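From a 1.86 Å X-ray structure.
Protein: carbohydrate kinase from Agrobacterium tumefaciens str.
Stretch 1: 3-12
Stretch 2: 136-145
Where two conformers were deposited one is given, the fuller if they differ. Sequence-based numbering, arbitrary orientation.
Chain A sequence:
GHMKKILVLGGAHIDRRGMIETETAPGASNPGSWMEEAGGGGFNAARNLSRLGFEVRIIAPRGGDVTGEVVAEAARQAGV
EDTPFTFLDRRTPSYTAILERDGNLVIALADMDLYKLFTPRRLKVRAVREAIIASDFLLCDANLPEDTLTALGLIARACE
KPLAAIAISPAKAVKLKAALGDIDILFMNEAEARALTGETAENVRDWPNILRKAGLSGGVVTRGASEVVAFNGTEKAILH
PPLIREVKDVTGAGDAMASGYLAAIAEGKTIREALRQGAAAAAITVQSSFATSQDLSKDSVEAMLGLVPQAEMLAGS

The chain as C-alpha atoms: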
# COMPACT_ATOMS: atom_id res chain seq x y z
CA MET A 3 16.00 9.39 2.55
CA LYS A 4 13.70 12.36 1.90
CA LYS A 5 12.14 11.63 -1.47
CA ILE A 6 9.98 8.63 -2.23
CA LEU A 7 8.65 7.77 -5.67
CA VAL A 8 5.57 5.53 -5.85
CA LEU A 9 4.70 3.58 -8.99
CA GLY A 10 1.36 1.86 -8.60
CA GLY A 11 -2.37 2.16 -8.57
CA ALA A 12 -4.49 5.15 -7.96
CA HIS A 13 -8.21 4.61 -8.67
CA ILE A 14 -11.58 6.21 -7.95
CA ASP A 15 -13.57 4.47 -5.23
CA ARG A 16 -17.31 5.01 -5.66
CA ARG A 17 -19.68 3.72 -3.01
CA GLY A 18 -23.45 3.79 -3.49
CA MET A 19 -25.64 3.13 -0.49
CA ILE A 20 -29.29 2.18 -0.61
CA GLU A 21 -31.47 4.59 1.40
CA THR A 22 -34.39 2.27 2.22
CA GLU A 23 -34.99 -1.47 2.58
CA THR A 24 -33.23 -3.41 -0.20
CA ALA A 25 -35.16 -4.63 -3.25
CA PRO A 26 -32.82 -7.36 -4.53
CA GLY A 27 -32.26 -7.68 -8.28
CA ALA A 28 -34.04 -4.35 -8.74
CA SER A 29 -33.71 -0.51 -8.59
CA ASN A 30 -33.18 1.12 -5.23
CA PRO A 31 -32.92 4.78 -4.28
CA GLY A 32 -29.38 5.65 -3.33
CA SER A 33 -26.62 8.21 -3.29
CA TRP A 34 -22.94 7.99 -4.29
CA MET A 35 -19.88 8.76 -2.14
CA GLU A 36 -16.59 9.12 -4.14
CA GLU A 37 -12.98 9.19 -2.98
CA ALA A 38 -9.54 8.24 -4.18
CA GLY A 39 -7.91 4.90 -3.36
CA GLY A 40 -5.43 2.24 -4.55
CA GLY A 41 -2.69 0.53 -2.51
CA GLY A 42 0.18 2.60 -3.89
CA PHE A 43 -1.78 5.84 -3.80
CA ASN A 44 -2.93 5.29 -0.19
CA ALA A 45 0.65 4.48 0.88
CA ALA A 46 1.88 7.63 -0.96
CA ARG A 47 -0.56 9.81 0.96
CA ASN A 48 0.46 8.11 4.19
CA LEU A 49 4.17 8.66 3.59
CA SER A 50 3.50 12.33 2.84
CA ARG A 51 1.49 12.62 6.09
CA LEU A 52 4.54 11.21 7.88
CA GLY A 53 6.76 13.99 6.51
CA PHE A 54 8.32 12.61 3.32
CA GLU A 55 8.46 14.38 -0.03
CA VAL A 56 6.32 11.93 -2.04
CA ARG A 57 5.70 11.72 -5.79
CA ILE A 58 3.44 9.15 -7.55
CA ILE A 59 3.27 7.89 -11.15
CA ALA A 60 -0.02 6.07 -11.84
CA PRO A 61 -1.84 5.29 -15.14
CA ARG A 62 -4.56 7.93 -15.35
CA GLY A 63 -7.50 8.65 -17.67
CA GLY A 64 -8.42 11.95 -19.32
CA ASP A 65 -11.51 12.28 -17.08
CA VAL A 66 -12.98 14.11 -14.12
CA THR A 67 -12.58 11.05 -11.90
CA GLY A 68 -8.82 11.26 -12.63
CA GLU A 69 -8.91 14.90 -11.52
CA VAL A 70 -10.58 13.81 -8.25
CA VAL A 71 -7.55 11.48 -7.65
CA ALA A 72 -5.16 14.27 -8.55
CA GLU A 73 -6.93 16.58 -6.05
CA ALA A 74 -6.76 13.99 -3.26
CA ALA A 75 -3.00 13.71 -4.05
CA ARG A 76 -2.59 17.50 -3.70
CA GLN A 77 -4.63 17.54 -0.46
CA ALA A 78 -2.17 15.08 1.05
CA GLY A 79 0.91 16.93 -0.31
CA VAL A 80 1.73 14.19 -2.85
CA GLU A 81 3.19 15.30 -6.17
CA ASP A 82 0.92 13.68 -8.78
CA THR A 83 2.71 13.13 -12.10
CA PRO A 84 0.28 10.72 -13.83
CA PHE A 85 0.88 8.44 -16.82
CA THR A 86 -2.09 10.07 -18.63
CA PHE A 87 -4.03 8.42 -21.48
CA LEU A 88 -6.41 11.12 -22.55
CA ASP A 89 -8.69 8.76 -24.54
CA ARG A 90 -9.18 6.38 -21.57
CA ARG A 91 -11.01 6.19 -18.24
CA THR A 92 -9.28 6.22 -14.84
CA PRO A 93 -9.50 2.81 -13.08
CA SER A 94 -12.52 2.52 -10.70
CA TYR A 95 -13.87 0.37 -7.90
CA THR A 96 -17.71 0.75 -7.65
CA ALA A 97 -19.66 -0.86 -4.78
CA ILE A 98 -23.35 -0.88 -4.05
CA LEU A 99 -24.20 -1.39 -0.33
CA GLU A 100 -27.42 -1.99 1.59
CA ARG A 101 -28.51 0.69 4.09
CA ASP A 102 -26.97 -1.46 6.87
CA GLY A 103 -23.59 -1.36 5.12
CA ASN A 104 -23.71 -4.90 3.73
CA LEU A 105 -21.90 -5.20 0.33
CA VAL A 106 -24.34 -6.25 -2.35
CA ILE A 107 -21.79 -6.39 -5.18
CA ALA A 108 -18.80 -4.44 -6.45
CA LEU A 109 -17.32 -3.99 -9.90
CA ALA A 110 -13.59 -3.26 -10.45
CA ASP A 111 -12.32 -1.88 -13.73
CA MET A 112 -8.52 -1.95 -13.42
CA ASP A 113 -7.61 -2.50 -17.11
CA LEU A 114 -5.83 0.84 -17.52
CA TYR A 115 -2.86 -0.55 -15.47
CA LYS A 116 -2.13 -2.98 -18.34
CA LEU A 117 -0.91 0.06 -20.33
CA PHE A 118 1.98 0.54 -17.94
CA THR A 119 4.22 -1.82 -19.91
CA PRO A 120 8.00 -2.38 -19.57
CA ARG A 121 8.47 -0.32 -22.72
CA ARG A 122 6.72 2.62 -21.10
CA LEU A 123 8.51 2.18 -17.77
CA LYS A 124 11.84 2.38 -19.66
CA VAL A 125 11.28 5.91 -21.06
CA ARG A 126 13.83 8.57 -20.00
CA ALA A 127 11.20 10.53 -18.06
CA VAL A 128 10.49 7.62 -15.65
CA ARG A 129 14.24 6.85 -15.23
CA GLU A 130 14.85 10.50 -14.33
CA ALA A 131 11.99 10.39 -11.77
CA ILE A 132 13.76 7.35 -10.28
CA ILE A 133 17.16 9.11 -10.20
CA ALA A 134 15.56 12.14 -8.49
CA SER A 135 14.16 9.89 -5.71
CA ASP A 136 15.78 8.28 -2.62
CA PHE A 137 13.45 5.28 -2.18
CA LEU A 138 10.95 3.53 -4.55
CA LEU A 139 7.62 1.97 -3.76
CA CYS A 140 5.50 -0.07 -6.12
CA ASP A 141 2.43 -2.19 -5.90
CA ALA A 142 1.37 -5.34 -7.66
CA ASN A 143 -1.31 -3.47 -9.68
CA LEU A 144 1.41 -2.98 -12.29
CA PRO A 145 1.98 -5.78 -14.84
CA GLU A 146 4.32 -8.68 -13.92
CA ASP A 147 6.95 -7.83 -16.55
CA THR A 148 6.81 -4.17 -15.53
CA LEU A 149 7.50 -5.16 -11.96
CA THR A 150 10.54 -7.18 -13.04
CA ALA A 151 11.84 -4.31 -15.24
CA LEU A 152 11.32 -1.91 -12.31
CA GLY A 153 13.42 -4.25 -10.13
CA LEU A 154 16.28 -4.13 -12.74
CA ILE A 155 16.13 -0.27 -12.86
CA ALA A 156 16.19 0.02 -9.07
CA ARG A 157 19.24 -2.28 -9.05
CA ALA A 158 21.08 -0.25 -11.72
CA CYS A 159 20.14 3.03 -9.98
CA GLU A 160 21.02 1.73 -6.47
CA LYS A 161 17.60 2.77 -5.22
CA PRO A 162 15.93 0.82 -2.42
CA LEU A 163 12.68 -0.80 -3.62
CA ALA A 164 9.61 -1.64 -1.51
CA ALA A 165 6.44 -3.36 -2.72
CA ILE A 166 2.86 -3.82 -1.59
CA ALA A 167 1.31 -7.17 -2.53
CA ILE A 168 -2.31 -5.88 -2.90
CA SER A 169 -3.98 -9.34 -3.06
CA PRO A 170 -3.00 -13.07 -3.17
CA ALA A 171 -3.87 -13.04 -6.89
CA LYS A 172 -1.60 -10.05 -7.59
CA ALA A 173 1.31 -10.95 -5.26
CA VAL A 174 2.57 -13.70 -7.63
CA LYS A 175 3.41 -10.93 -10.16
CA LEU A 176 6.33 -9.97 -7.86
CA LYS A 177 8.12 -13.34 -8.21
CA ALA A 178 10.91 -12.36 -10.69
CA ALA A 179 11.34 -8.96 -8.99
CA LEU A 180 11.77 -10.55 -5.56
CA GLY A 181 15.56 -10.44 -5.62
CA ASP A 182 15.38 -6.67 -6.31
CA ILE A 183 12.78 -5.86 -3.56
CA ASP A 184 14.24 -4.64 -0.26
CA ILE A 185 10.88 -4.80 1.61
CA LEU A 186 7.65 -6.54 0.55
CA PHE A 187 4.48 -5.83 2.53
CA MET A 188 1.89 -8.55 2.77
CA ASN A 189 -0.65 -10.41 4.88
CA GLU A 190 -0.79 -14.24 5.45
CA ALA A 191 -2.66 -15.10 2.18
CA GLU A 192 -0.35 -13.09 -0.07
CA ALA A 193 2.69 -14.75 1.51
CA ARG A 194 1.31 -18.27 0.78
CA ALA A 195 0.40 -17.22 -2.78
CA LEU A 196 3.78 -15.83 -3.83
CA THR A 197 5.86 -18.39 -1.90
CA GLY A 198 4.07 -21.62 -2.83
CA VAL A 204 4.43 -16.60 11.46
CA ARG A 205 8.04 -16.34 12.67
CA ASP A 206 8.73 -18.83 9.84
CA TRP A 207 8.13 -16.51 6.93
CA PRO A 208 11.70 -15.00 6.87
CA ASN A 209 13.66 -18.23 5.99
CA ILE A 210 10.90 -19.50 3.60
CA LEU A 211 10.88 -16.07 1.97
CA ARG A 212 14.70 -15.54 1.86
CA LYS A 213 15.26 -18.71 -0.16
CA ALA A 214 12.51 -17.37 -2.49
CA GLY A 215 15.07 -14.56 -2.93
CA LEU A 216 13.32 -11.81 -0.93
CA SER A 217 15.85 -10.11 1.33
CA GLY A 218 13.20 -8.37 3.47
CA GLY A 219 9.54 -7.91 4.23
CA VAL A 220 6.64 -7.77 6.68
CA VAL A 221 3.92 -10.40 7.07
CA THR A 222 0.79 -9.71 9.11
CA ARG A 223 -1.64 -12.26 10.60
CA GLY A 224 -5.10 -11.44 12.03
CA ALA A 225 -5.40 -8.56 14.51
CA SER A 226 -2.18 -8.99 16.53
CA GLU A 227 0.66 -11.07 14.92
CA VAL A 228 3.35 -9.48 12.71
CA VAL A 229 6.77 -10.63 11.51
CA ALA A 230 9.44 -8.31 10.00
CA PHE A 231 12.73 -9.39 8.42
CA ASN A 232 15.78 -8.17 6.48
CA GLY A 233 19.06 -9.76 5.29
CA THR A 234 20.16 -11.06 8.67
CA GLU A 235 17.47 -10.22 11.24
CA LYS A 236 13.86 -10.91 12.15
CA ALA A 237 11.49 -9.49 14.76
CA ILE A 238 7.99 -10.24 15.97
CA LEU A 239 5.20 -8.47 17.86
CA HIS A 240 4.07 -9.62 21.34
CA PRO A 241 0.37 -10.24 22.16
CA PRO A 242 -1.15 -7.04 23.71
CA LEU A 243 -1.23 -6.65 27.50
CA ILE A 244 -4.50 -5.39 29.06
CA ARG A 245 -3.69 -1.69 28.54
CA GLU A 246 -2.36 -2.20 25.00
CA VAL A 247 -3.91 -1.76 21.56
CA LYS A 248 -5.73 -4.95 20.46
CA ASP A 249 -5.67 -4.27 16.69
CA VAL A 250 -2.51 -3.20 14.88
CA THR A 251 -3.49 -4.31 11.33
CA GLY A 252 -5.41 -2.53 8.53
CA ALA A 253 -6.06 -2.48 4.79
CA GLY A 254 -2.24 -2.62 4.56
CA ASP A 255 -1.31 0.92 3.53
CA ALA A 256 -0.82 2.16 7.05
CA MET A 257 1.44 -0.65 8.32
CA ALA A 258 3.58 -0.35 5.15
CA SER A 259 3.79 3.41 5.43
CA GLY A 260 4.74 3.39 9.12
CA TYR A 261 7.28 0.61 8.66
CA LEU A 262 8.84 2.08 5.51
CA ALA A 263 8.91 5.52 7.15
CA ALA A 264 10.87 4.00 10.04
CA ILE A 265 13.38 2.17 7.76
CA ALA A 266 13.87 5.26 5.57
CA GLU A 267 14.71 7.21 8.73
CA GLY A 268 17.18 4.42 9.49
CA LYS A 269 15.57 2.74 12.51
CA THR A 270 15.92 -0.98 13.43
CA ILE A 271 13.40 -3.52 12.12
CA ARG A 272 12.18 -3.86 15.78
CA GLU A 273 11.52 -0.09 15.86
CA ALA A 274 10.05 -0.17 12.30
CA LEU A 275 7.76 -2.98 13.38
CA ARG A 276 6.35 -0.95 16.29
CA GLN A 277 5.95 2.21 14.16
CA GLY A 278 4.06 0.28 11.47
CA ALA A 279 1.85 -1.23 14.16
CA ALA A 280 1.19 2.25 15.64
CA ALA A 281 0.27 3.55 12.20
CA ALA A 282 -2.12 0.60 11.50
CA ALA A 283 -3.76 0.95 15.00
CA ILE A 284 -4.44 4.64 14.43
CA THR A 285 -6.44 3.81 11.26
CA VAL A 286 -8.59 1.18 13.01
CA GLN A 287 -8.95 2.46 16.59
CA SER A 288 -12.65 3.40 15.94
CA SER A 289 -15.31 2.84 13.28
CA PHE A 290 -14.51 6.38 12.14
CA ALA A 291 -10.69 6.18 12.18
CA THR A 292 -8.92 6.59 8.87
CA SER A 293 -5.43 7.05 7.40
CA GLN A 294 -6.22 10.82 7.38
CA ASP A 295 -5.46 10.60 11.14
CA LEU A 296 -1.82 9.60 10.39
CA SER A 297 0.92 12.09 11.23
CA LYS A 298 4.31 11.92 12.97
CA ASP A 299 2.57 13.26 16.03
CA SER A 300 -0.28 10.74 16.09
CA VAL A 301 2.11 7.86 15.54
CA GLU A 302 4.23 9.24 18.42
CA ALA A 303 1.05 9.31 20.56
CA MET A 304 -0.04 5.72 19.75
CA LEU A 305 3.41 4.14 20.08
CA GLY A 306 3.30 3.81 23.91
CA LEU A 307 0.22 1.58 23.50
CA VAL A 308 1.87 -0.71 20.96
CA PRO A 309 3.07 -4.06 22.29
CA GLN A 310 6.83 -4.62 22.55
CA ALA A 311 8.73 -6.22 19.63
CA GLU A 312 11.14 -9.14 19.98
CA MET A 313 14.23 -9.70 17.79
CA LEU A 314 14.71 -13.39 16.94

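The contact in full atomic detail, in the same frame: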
# COMPACT_ATOMS: atom_id res chain seq x y z
N MET A 3 17.08 9.59 3.58
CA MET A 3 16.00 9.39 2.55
C MET A 3 14.83 10.38 2.73
O MET A 3 14.08 10.31 3.71
CB MET A 3 15.49 7.94 2.56
CG MET A 3 16.40 6.92 1.85
SD MET A 3 18.17 6.99 2.29
CE MET A 3 18.15 6.40 4.00
N LYS A 4 14.70 11.30 1.78
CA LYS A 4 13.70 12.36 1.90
C LYS A 4 12.63 12.20 0.84
O LYS A 4 11.50 12.58 1.07
CB LYS A 4 14.33 13.75 1.74
CG LYS A 4 13.84 14.71 2.82
CD LYS A 4 12.40 15.20 2.59
CE LYS A 4 12.09 16.49 3.34
NZ LYS A 4 10.60 16.63 3.44
N LYS A 5 13.01 11.64 -0.30
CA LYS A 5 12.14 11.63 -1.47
C LYS A 5 11.75 10.22 -1.86
O LYS A 5 12.61 9.38 -2.00
CB LYS A 5 12.80 12.34 -2.65
CG LYS A 5 12.92 13.85 -2.50
CD LYS A 5 13.57 14.48 -3.76
CE LYS A 5 12.72 14.39 -5.06
NZ LYS A 5 11.39 15.06 -5.06
N ILE A 6 10.45 9.96 -1.94
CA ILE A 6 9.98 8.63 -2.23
C ILE A 6 9.16 8.71 -3.49
O ILE A 6 8.23 9.55 -3.58
CB ILE A 6 9.10 8.05 -1.06
CG1 ILE A 6 9.90 8.00 0.26
CG2 ILE A 6 8.45 6.72 -1.48
CD1 ILE A 6 9.06 7.59 1.41
N LEU A 7 9.46 7.85 -4.46
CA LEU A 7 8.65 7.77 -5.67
C LEU A 7 7.83 6.50 -5.63
O LEU A 7 8.40 5.42 -5.44
CB LEU A 7 9.54 7.77 -6.90
CG LEU A 7 8.83 7.60 -8.27
CD1 LEU A 7 8.10 8.85 -8.63
CD2 LEU A 7 9.87 7.32 -9.31
N VAL A 8 6.53 6.64 -5.85
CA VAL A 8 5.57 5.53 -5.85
C VAL A 8 5.11 5.26 -7.26
O VAL A 8 4.71 6.18 -7.99
CB VAL A 8 4.37 5.85 -4.97
CG1 VAL A 8 3.39 4.67 -4.96
CG2 VAL A 8 4.85 6.16 -3.55
N LEU A 9 5.19 4.00 -7.68
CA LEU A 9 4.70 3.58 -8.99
C LEU A 9 3.67 2.47 -8.76
O LEU A 9 4.00 1.36 -8.32
CB LEU A 9 5.85 3.11 -9.88
CG LEU A 9 6.95 4.15 -10.02
CD1 LEU A 9 8.13 3.79 -9.11
CD2 LEU A 9 7.42 4.14 -11.50
N GLY A 10 2.41 2.75 -9.04
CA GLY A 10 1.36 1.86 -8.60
C GLY A 10 -0.01 2.37 -8.98
O GLY A 10 -0.15 3.16 -9.90
N GLY A 11 -1.00 1.88 -8.26
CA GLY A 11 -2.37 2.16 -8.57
C GLY A 11 -2.87 3.37 -7.85
O GLY A 11 -2.42 3.71 -6.73
N ALA A 12 -3.82 4.02 -8.50
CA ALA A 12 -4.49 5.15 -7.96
C ALA A 12 -5.81 5.13 -8.70
O ALA A 12 -5.86 5.31 -9.89
CB ALA A 12 -3.68 6.45 -8.23
N ASP A 136 14.87 8.97 -3.56
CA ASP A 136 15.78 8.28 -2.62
C ASP A 136 15.33 6.84 -2.30
O ASP A 136 16.12 6.02 -1.82
CB ASP A 136 15.82 9.06 -1.29
CG ASP A 136 16.35 10.45 -1.45
OD1 ASP A 136 17.39 10.62 -2.17
OD2 ASP A 136 15.76 11.38 -0.86
N PHE A 137 14.06 6.55 -2.53
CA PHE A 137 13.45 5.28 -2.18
C PHE A 137 12.24 5.09 -3.12
O PHE A 137 11.49 6.05 -3.35
CB PHE A 137 12.92 5.34 -0.74
CG PHE A 137 12.99 4.05 -0.00
CD1 PHE A 137 13.86 3.90 1.10
CD2 PHE A 137 12.22 2.95 -0.40
CE1 PHE A 137 13.95 2.67 1.79
CE2 PHE A 137 12.30 1.71 0.26
CZ PHE A 137 13.17 1.57 1.39
N LEU A 138 12.06 3.88 -3.64
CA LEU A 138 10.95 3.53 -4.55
C LEU A 138 9.93 2.67 -3.84
O LEU A 138 10.29 1.84 -2.96
CB LEU A 138 11.45 2.76 -5.77
CG LEU A 138 12.61 3.43 -6.55
CD1 LEU A 138 13.04 2.53 -7.69
CD2 LEU A 138 12.24 4.83 -7.04
N LEU A 139 8.67 2.84 -4.25
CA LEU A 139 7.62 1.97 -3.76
C LEU A 139 6.74 1.59 -4.93
O LEU A 139 6.28 2.46 -5.67
CB LEU A 139 6.78 2.67 -2.67
CG LEU A 139 5.49 1.90 -2.23
CD1 LEU A 139 5.82 0.53 -1.57
CD2 LEU A 139 4.63 2.80 -1.29
N CYS A 140 6.43 0.31 -5.07
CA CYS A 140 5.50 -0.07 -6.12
C CYS A 140 4.40 -0.91 -5.51
O CYS A 140 4.47 -1.32 -4.33
CB CYS A 140 6.23 -0.83 -7.24
SG CYS A 140 6.89 -2.48 -6.73
N ASP A 141 3.38 -1.19 -6.31
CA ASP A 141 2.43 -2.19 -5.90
C ASP A 141 2.18 -3.15 -7.06
O ASP A 141 2.57 -2.91 -8.22
CB ASP A 141 1.17 -1.60 -5.31
CG ASP A 141 0.30 -0.90 -6.35
OD1 ASP A 141 0.36 -1.29 -7.54
OD2 ASP A 141 -0.45 0.02 -5.98
N ALA A 142 1.53 -4.26 -6.71
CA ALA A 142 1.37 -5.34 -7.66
C ALA A 142 0.16 -5.11 -8.58
O ALA A 142 -0.27 -6.04 -9.27
CB ALA A 142 1.30 -6.71 -6.90
N ASN A 143 -0.36 -3.87 -8.63
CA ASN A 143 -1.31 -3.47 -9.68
C ASN A 143 -0.65 -3.36 -11.04
O ASN A 143 -1.31 -3.48 -12.10
CB ASN A 143 -1.99 -2.12 -9.38
CG ASN A 143 -3.04 -2.21 -8.32
OD1 ASN A 143 -2.98 -1.49 -7.31
ND2 ASN A 143 -4.01 -3.09 -8.53
N LEU A 144 0.65 -3.08 -11.04
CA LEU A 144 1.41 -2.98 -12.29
C LEU A 144 1.61 -4.38 -12.89
O LEU A 144 1.66 -5.37 -12.17
CB LEU A 144 2.80 -2.39 -12.03
CG LEU A 144 2.94 -0.98 -11.42
CD1 LEU A 144 4.43 -0.65 -11.27
CD2 LEU A 144 2.22 0.06 -12.23
N PRO A 145 1.73 -4.47 -14.21
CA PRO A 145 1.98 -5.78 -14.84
C PRO A 145 3.21 -6.52 -14.31
O PRO A 145 4.18 -5.88 -13.91
CB PRO A 145 2.20 -5.41 -16.31
CG PRO A 145 1.37 -4.16 -16.51
CD PRO A 145 1.63 -3.39 -15.22

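Two neighbouring parallel strands, 5-9 and 137-141, pack side by side at the apolar centre of this contact, their axes 19° apart and 4.6 Å from each other at closest approach. Ile6 pairs with Phe137 and Val8 with Leu139 on one face of the sheet; Leu7 with Leu138 and Leu9 with Cys140 on the other. Residues in register therefore send their side chains to the same face, and three of the four pairs meet at van der Waals distance: Val8 CG2 lies 4.1 Å from Leu139 CD2, Ile6 CG1 4.1 Å from Phe137 CB, and, on the opposite face, Leu7 CB 4.0 Å from Leu138 CD2. Leu9 packs instead against Leu144, whose CD1 comes within 4.3 Å of Leu9 CB. The backbone ladder holds this register. Leu7 N donates to Phe137 O (2.9 Å), Leu139 N to Leu7 O (2.9 Å) and Leu9 N to Leu139 O (2.8 Å), so Leu7 bonds to the residues flanking its partner Leu138, as parallel pairing requires. The same carbonyls also receive CA-H...O contacts, such as Val8 CA to Leu139 O at 3.2 Å. Towards the C-terminal ends the ladder loosens: Asp141 N to Leu9 O is a weak bond of 3.3 Å. Here the Asp141 carboxylate takes over from the backbone, OD2 accepting from Gly11 N (3.0 Å, nearly linear) while OD1 accepts from Asn143 N (2.9 Å) within the turn from Asp141 to Leu144. Gly10 leaves room for the carboxylate; an ideal CB there would lie 2.7 Å from Asp141 OD2, a clash. At the other end, Met3 CG meets the edge of the Phe137 ring, 4.0 Å from CD1. Beside it is the polar edge, where Asp136 OD2 accepts from both Lys4 N and Lys5 N (2.8 Å each), and Asp136 N returns a bond to Lys5 O (2.8 Å).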